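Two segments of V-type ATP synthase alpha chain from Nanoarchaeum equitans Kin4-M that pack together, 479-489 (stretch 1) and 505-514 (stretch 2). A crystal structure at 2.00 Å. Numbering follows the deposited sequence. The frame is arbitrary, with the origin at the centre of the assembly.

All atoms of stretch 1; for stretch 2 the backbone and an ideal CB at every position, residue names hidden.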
# COMPACT_ATOMS: atom_id res chain seq x y z
N HIS A 479 23.58 -32.99 -4.96
CA HIS A 479 25.01 -33.22 -5.08
C HIS A 479 25.59 -32.45 -6.27
O HIS A 479 26.54 -31.68 -6.12
CB HIS A 479 25.29 -34.71 -5.26
CG HIS A 479 26.73 -35.07 -5.22
ND1 HIS A 479 27.54 -34.82 -4.12
CD2 HIS A 479 27.53 -35.68 -6.13
CE1 HIS A 479 28.76 -35.25 -4.36
NE2 HIS A 479 28.78 -35.78 -5.58
N MET A 480 25.01 -32.66 -7.45
CA MET A 480 25.46 -31.99 -8.66
C MET A 480 25.18 -30.49 -8.63
O MET A 480 25.96 -29.70 -9.16
CB MET A 480 24.78 -32.61 -9.89
CG MET A 480 25.11 -34.07 -10.13
SD MET A 480 26.88 -34.37 -10.23
CE MET A 480 27.33 -33.28 -11.58
N GLY A 481 24.06 -30.11 -8.02
CA GLY A 481 23.70 -28.71 -7.89
C GLY A 481 24.73 -27.95 -7.08
O GLY A 481 25.10 -26.83 -7.43
N ARG A 482 25.20 -28.57 -6.00
CA ARG A 482 26.25 -27.98 -5.17
C ARG A 482 27.55 -27.80 -5.95
O ARG A 482 28.24 -26.79 -5.81
CB ARG A 482 26.49 -28.84 -3.92
CG ARG A 482 27.67 -28.37 -3.07
CD ARG A 482 27.88 -29.24 -1.83
NE ARG A 482 29.02 -28.80 -1.04
CZ ARG A 482 30.23 -29.36 -1.09
NH1 ARG A 482 30.45 -30.39 -1.89
NH2 ARG A 482 31.21 -28.88 -0.33
N ILE A 483 27.88 -28.78 -6.79
CA ILE A 483 29.08 -28.73 -7.61
C ILE A 483 29.02 -27.60 -8.64
O ILE A 483 29.99 -26.88 -8.84
CB ILE A 483 29.31 -30.08 -8.34
CG1 ILE A 483 29.53 -31.20 -7.33
CG2 ILE A 483 30.51 -29.99 -9.27
CD1 ILE A 483 29.74 -32.56 -7.97
N ILE A 484 27.86 -27.47 -9.29
CA ILE A 484 27.66 -26.41 -10.27
C ILE A 484 27.70 -25.03 -9.61
O ILE A 484 28.33 -24.11 -10.14
CB ILE A 484 26.32 -26.62 -11.02
CG1 ILE A 484 26.38 -27.89 -11.88
CG2 ILE A 484 26.00 -25.41 -11.90
CD1 ILE A 484 25.03 -28.40 -12.33
N ARG A 485 27.05 -24.90 -8.46
CA ARG A 485 27.03 -23.63 -7.74
C ARG A 485 28.40 -23.24 -7.19
O ARG A 485 28.86 -22.12 -7.42
CB ARG A 485 25.99 -23.67 -6.61
CG ARG A 485 24.54 -23.57 -7.08
CD ARG A 485 23.56 -23.53 -5.92
NE ARG A 485 23.40 -24.83 -5.27
CZ ARG A 485 23.99 -25.18 -4.13
NH1 ARG A 485 24.79 -24.32 -3.51
NH2 ARG A 485 23.79 -26.38 -3.61
N GLU A 486 29.05 -24.16 -6.49
CA GLU A 486 30.32 -23.85 -5.83
C GLU A 486 31.54 -23.96 -6.74
O GLU A 486 32.58 -23.36 -6.46
CB GLU A 486 30.52 -24.75 -4.59
CG GLU A 486 29.53 -24.49 -3.46
CD GLU A 486 29.80 -25.36 -2.24
OE1 GLU A 486 30.75 -26.17 -2.27
OE2 GLU A 486 29.05 -25.23 -1.24
N GLY A 487 31.42 -24.71 -7.83
CA GLY A 487 32.56 -24.94 -8.71
C GLY A 487 32.50 -24.24 -10.05
O GLY A 487 33.52 -24.10 -10.72
N PHE A 488 31.31 -23.78 -10.45
CA PHE A 488 31.14 -23.16 -11.75
C PHE A 488 30.53 -21.75 -11.69
O PHE A 488 31.10 -20.80 -12.21
CB PHE A 488 30.28 -24.06 -12.66
CG PHE A 488 30.15 -23.55 -14.06
CD1 PHE A 488 31.21 -23.67 -14.95
CD2 PHE A 488 28.97 -22.97 -14.50
CE1 PHE A 488 31.09 -23.20 -16.25
CE2 PHE A 488 28.85 -22.51 -15.79
CZ PHE A 488 29.91 -22.62 -16.67
N LEU A 489 29.37 -21.64 -11.05
CA LEU A 489 28.66 -20.36 -10.99
C LEU A 489 29.40 -19.34 -10.14
O LEU A 489 29.58 -18.19 -10.55
CB LEU A 489 27.23 -20.56 -10.46
CG LEU A 489 26.33 -21.44 -11.32
CD1 LEU A 489 24.94 -21.57 -10.72
CD2 LEU A 489 26.25 -20.87 -12.72
N UNK A 505 39.03 -22.46 -19.87
CA UNK A 505 38.76 -22.83 -18.48
C UNK A 505 37.27 -23.07 -18.25
O UNK A 505 36.88 -24.03 -17.59
CB UNK A 505 39.27 -21.74 -17.53
N UNK A 506 36.44 -22.18 -18.79
CA UNK A 506 35.00 -22.30 -18.66
C UNK A 506 34.47 -23.59 -19.27
O UNK A 506 33.71 -24.33 -18.63
CB UNK A 506 34.32 -21.10 -19.31
N UNK A 507 34.87 -23.87 -20.51
CA UNK A 507 34.44 -25.08 -21.21
C UNK A 507 34.93 -26.35 -20.50
O UNK A 507 34.16 -27.29 -20.30
CB UNK A 507 34.95 -25.06 -22.65
N UNK A 508 36.20 -26.36 -20.12
CA UNK A 508 36.79 -27.51 -19.44
C UNK A 508 36.09 -27.83 -18.13
O UNK A 508 35.91 -29.00 -17.78
CB UNK A 508 38.28 -27.26 -19.18
N UNK A 509 35.68 -26.79 -17.40
CA UNK A 509 34.92 -26.97 -16.17
C UNK A 509 33.58 -27.64 -16.45
O UNK A 509 33.17 -28.54 -15.72
CB UNK A 509 34.70 -25.62 -15.48
N UNK A 510 32.90 -27.21 -17.51
CA UNK A 510 31.62 -27.79 -17.91
C UNK A 510 31.80 -29.26 -18.29
O UNK A 510 30.97 -30.10 -17.94
CB UNK A 510 31.02 -27.01 -19.08
N UNK A 511 32.88 -29.56 -19.00
CA UNK A 511 33.15 -30.91 -19.48
C UNK A 511 33.45 -31.90 -18.36
O UNK A 511 32.97 -33.03 -18.39
CB UNK A 511 34.32 -30.88 -20.46
N UNK A 512 34.24 -31.48 -17.38
CA UNK A 512 34.59 -32.35 -16.27
C UNK A 512 33.41 -32.57 -15.31
O UNK A 512 33.25 -33.65 -14.75
CB UNK A 512 35.78 -31.76 -15.51
N UNK A 513 32.58 -31.54 -15.14
CA UNK A 513 31.36 -31.65 -14.35
C UNK A 513 30.39 -32.61 -15.03
O UNK A 513 29.80 -33.48 -14.39
CB UNK A 513 30.71 -30.28 -14.16
N UNK A 514 30.22 -32.44 -16.34
CA UNK A 514 29.36 -33.32 -17.13
C UNK A 514 29.87 -34.76 -17.11
O UNK A 514 29.08 -35.70 -17.03
CB UNK A 514 29.27 -32.82 -18.57

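The two helices run nearly antiparallel, their N-to-C directions 160° apart and their axes 10.4 Å apart at closest approach. All ten positions of stretch 2 have helical backbone angles, so the direction and surroundings of each ideal CB carry the evidence.

Position 505 has nothing of stretch 1 within 5.5 Å of its CB, so almost any helix-compatible residue would suit. It is Lys505, fully extended, its NZ hydrogen-bonded elsewhere in the structure.

At 506 the CB points sideways, 4.9 Å from Phe488 CE1. A small or medium side chain with an apolar surface would suit the ring's rim. Thr506 places CG2 3.8 Å from Phe488 CE1, while its carbonyl O, 3.7 Å from the same Phe488 CE1, lies at the ring edge.

Position 507 points away and 508 is out of reach, so stretch 1 does not limit them, and polar, charged or aliphatic helix-compatible residues would all suit. They are Ile507 and Glu508; the latter's role concerns 511.

Position 509 points toward stretch 1, its CB 4.0 Å from Phe488 CD1 and 5.1 Å from Gly487 O. With its CA 7.0 Å from that of Phe488, the register is close, and an aliphatic residue such as Leu, Ile, Val or Met is plausible. Leu509 sets CB against the ring edge and carries CD1 to 3.7 Å from the backbone Gly487 O.

At 510 the CB is sideways, 4.7 Å from Phe488 CE1. A flexible apolar chain could follow the ring. Met510 brings CG within 3.5 Å of Phe488 CE1, approaching obliquely; its SD lies 5.1 Å from the Phe488 ring centroid, 57° off the normal, a sulfur-aromatic contact. Residues 506, 509, 510 and 513 together form the hole that receives Phe488.

Positions 511 and 512 are out of reach, so stretch 1 favours no residue type. Arg511 forms a salt bridge within its own helix, NH1 to Glu508 OE2 at 3.4 Å, including a weak hydrogen bond; Ile512 makes no contact with stretch 1.

Position 513 points toward a wholly apolar set of side-chain atoms: its CB is 4.9 Å from Ile483 CG2, 5.2 Å from Met480 CE and 5.4 Å from Ile484 CG1. An aliphatic chain of medium size suits this apolar site: Ile, Leu, Val or Met. Ile513 fits as a knob among Met480, Ile483, Ile484 and Phe488: CG1 is 4.1 Å from Ile483 CG2, CG2 is 4.0 Å from Met480 CE, and CD1 is 4.0 Å from Phe488 CB.

Position 514 points away and is open to many types; His514 ND1 is hydrogen-bonded elsewhere in the structure.

Stretch 2, residues 505-514: KTIELMRIIH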
# COMPACT_ATOMS: atom_id res chain seq x y z
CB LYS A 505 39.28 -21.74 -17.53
CG LYS A 505 39.12 -22.07 -16.05
CD LYS A 505 39.64 -20.93 -15.18
CE LYS A 505 39.55 -21.29 -13.70
NZ LYS A 505 40.09 -20.20 -12.83
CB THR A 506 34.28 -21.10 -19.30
OG1 THR A 506 34.76 -19.88 -18.73
CG2 THR A 506 32.79 -21.20 -19.06
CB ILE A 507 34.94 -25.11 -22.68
CG1 ILE A 507 34.39 -23.91 -23.47
CG2 ILE A 507 34.55 -26.41 -23.36
CD1 ILE A 507 32.90 -23.71 -23.35
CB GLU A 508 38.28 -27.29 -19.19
CG GLU A 508 39.14 -27.53 -20.42
CD GLU A 508 39.01 -28.94 -20.96
OE1 GLU A 508 39.25 -29.90 -20.19
OE2 GLU A 508 38.67 -29.10 -22.15
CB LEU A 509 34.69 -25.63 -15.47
CG LEU A 509 35.78 -25.18 -14.50
CD1 LEU A 509 35.45 -23.82 -13.90
CD2 LEU A 509 35.94 -26.21 -13.41
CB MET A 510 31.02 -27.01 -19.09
CG MET A 510 30.76 -25.54 -18.81
SD MET A 510 30.08 -24.64 -20.22
CE MET A 510 28.51 -25.47 -20.41
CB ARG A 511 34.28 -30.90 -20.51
CG ARG A 511 33.86 -30.42 -21.89
CD ARG A 511 35.03 -30.32 -22.84
NE ARG A 511 34.60 -29.97 -24.19
CZ ARG A 511 35.36 -29.38 -25.10
NH1 ARG A 511 36.62 -29.06 -24.80
NH2 ARG A 511 34.87 -29.10 -26.30
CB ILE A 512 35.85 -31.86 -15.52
CG1 ILE A 512 36.31 -32.89 -14.48
CG2 ILE A 512 35.60 -30.51 -14.85
CD1 ILE A 512 36.63 -34.24 -15.08
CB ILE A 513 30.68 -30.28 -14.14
CG1 ILE A 513 31.51 -29.41 -13.19
CG2 ILE A 513 29.29 -30.44 -13.58
CD1 ILE A 513 30.97 -28.00 -13.03
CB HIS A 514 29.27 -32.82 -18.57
CG HIS A 514 28.58 -33.77 -19.50
ND1 HIS A 514 27.26 -34.12 -19.34
CD2 HIS A 514 29.02 -34.43 -20.59
CE1 HIS A 514 26.91 -34.97 -20.30
NE2 HIS A 514 27.96 -35.17 -21.07
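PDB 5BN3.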